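Long-range contact in trehalose-6-phosphate phosphatase-related protein (PDB 1U02), which removes the phosphate from trehalose 6-phosphate to give free trehalose, using magnesium as cofactor: residues Asp9-Pro14 with Ile175-Asp180. Numbering follows the deposited sequence.
Sequences DGTLVP and IIAGDD. With NA (sodium ion), chain C; MG (magnesium ion), chain B.
D9 and D179 meet through a magnesium ion at the heart of a HAD-type phosphatase site, where the loop after strand 3-7, which holds D9 and T11 of the DxDx(T/V) motif, faces the C-terminal end of the neighbouring parallel strand 174-178. The two residues bind the metal differently: D9 with its backbone O, D179 with side-chain OD1, each at 2.0 Å. The short approach of these oxygens to each other, D9 O to D179 OD1 at 2.9 Å, is that of two ligands on one cation. D7, probably the nucleophile, and three waters complete the shell. D179 CG lies between the backbone N and the carbonyl carbon (chi1 67°), which directs the carboxylate to the ion; OD2 stays 3.4 Å from the magnesium ion, a monodentate geometry, and accepts a hydrogen bond from metal-bound water 1 at 2.7 Å. The carboxylate of D9 takes no part in the magnesium shell: OD1 binds a sodium ion together with P14 O, and OD2 forms a salt bridge with R47. G10 has a positive phi of 79°, and a CB there would collide with D179 OD2. T11 crosses D179 obliquely, its OG1 lying 3.5 Å from G178 CA and hydrogen-bonded to D7 OD2, a second-shell bond that probably helps to position this metal ligand. An alanine here lacks the hydroxyl and CG2, so the D7 carboxylate, though still on the metal, would probably be less firmly fixed and the packing against A177 lost. The other branch of T11, CG2, is anti to the backbone N and reaches the strand end, 4.2 Å from A177 CB.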
ATOM      1  N   ASP A   9       1.548  -4.015   3.625  1.00 11.07           N
ATOM      2  CA  ASP A   9       0.797  -4.192   4.864  1.00 12.15           C
ATOM      3  C   ASP A   9      -0.278  -5.265   4.785  1.00 12.61           C
ATOM      4  O   ASP A   9      -1.131  -5.249   3.896  1.00 12.98           O
ATOM      5  CB  ASP A   9       0.178  -2.867   5.292  1.00 12.90           C
ATOM      6  CG  ASP A   9       1.225  -1.810   5.544  1.00 13.87           C
ATOM      7  OD1 ASP A   9       2.037  -1.994   6.478  1.00 13.67           O
ATOM      8  OD2 ASP A   9       1.245  -0.813   4.801  1.00 15.64           O
ATOM      9  N   GLY A  10      -0.219  -6.197   5.730  1.00 14.41           N
ATOM     10  CA  GLY A  10      -1.180  -7.281   5.775  1.00 14.76           C
ATOM     11  C   GLY A  10      -0.874  -8.388   4.786  1.00 15.49           C
ATOM     12  O   GLY A  10      -1.568  -9.405   4.757  1.00 15.90           O
ATOM     13  N   THR A  11       0.161  -8.194   3.973  1.00 14.73           N
ATOM     14  CA  THR A  11       0.549  -9.184   2.976  1.00 13.31           C
ATOM     15  C   THR A  11       1.942  -9.749   3.263  1.00 13.44           C
ATOM     16  O   THR A  11       2.118 -10.967   3.347  1.00 13.83           O
ATOM     17  CB  THR A  11       0.489  -8.571   1.561  1.00 13.33           C
ATOM     18  OG1 THR A  11      -0.863  -8.177   1.283  1.00 15.06           O
ATOM     19  CG2 THR A  11       0.940  -9.585   0.511  1.00 15.67           C
ATOM     20  N   LEU A  12       2.927  -8.868   3.416  1.00 12.80           N
ATOM     21  CA  LEU A  12       4.291  -9.291   3.721  1.00 13.30           C
ATOM     22  C   LEU A  12       4.583  -9.087   5.207  1.00 12.78           C
ATOM     23  O   LEU A  12       5.451  -9.745   5.780  1.00 16.09           O
ATOM     24  CB  LEU A  12       5.303  -8.504   2.880  1.00 12.00           C
ATOM     25  CG  LEU A  12       5.160  -8.658   1.360  1.00 14.25           C
ATOM     26  CD1 LEU A  12       6.256  -7.864   0.650  1.00 12.01           C
ATOM     27  CD2 LEU A  12       5.244 -10.136   0.980  1.00 13.10           C
ATOM     28  N   VAL A  13       3.864  -8.156   5.818  1.00 12.86           N
ATOM     29  CA  VAL A  13       4.008  -7.873   7.244  1.00 14.13           C
ATOM     30  C   VAL A  13       2.592  -7.830   7.802  1.00 13.60           C
ATOM     31  O   VAL A  13       1.634  -7.612   7.061  1.00 13.98           O
ATOM     32  CB  VAL A  13       4.706  -6.508   7.504  1.00 14.41           C
ATOM     33  CG1 VAL A  13       6.131  -6.544   6.976  1.00 15.40           C
ATOM     34  CG2 VAL A  13       3.921  -5.380   6.845  1.00 15.28           C
ATOM     35  N   PRO A  14       2.434  -8.055   9.113  1.00 15.33           N
ATOM     36  CA  PRO A  14       1.094  -8.024   9.694  1.00 15.19           C
ATOM     37  C   PRO A  14       0.572  -6.601   9.878  1.00 15.45           C
ATOM     38  O   PRO A  14       1.341  -5.638   9.898  1.00 13.12           O
ATOM     39  CB  PRO A  14       1.287  -8.729  11.034  1.00 15.78           C
ATOM     40  CG  PRO A  14       2.659  -8.274  11.437  1.00 16.24           C
ATOM     41  CD  PRO A  14       3.446  -8.389  10.134  1.00 15.92           C
ATOM     42  N   ILE A 175       2.347 -12.441 -10.973  1.00 19.91           N
ATOM     43  CA  ILE A 175       1.784 -12.899  -9.716  1.00 18.09           C
ATOM     44  C   ILE A 175       1.390 -11.612  -9.005  1.00 17.55           C
ATOM     45  O   ILE A 175       2.141 -10.631  -9.027  1.00 18.40           O
ATOM     46  CB  ILE A 175       2.827 -13.662  -8.862  1.00 18.71           C
ATOM     47  CG1 ILE A 175       3.213 -14.974  -9.557  1.00 21.19           C
ATOM     48  CG2 ILE A 175       2.263 -13.949  -7.481  1.00 18.96           C
ATOM     49  CD1 ILE A 175       4.301 -15.762  -8.838  1.00 21.47           C
ATOM     50  N   ILE A 176       0.203 -11.599  -8.410  1.00 16.73           N
ATOM     51  CA  ILE A 176      -0.274 -10.424  -7.691  1.00 17.81           C
ATOM     52  C   ILE A 176      -0.865 -10.881  -6.364  1.00 17.41           C
ATOM     53  O   ILE A 176      -1.794 -11.690  -6.337  1.00 19.81           O
ATOM     54  CB  ILE A 176      -1.344  -9.659  -8.512  1.00 17.12           C
ATOM     55  CG1 ILE A 176      -0.766  -9.257  -9.874  1.00 17.22           C
ATOM     56  CG2 ILE A 176      -1.794  -8.418  -7.751  1.00 16.96           C
ATOM     57  CD1 ILE A 176      -1.789  -8.675 -10.843  1.00 17.05           C
ATOM     58  N   ALA A 177      -0.319 -10.365  -5.266  1.00 16.38           N
ATOM     59  CA  ALA A 177      -0.768 -10.736  -3.927  1.00 15.67           C
ATOM     60  C   ALA A 177      -1.202  -9.531  -3.097  1.00 15.50           C
ATOM     61  O   ALA A 177      -0.542  -8.492  -3.102  1.00 13.65           O
ATOM     62  CB  ALA A 177       0.345 -11.484  -3.210  1.00 13.86           C
ATOM     63  N   GLY A 178      -2.309  -9.686  -2.377  1.00 15.93           N
ATOM     64  CA  GLY A 178      -2.824  -8.602  -1.552  1.00 16.26           C
ATOM     65  C   GLY A 178      -3.793  -9.128  -0.511  1.00 17.93           C
ATOM     66  O   GLY A 178      -4.216 -10.282  -0.597  1.00 19.10           O
ATOM     67  N   ASP A 179      -4.173  -8.285   0.448  1.00 17.33           N
ATOM     68  CA  ASP A 179      -5.064  -8.706   1.530  1.00 18.64           C
ATOM     69  C   ASP A 179      -6.411  -7.998   1.701  1.00 19.68           C
ATOM     70  O   ASP A 179      -7.261  -8.485   2.447  1.00 21.37           O
ATOM     71  CB  ASP A 179      -4.321  -8.604   2.859  1.00 17.24           C
ATOM     72  CG  ASP A 179      -4.016  -7.169   3.233  1.00 17.98           C
ATOM     73  OD1 ASP A 179      -3.361  -6.472   2.432  1.00 16.58           O
ATOM     74  OD2 ASP A 179      -4.434  -6.734   4.321  1.00 18.52           O
ATOM     75  N   ASP A 180      -6.621  -6.852   1.061  1.00 21.38           N
ATOM     76  CA  ASP A 180      -7.907  -6.176   1.235  1.00 22.38           C
ATOM     77  C   ASP A 180      -8.614  -5.814  -0.064  1.00 22.60           C
ATOM     78  O   ASP A 180      -8.191  -6.210  -1.146  1.00 22.98           O
ATOM     79  CB  ASP A 180      -7.754  -4.920   2.106  1.00 23.73           C
ATOM     80  CG  ASP A 180      -6.902  -3.854   1.455  1.00 22.33           C
ATOM     81  OD1 ASP A 180      -6.790  -3.851   0.210  1.00 23.77           O
ATOM     82  OD2 ASP A 180      -6.358  -3.006   2.190  1.00 24.33           O
TER
HETATM   83 NA    NA C 241       1.597  -2.926   8.929  1.00 28.18          NA
HETATM   84 MG    MG B 240      -2.530  -4.631   2.527  1.00 17.96          MG
HETATM   85  O   HOH W   1      -3.791  -4.085   4.036  1.00 17.44           O
HETATM   86  O   HOH W   2      -3.719  -3.852   0.959  1.00 15.23           O
HETATM   87  O   HOH W   3      -1.650  -2.736   2.516  1.00 20.72           O
HETATM   88  O   HOH W   4      -0.382  -1.930  10.154  1.00 17.60           O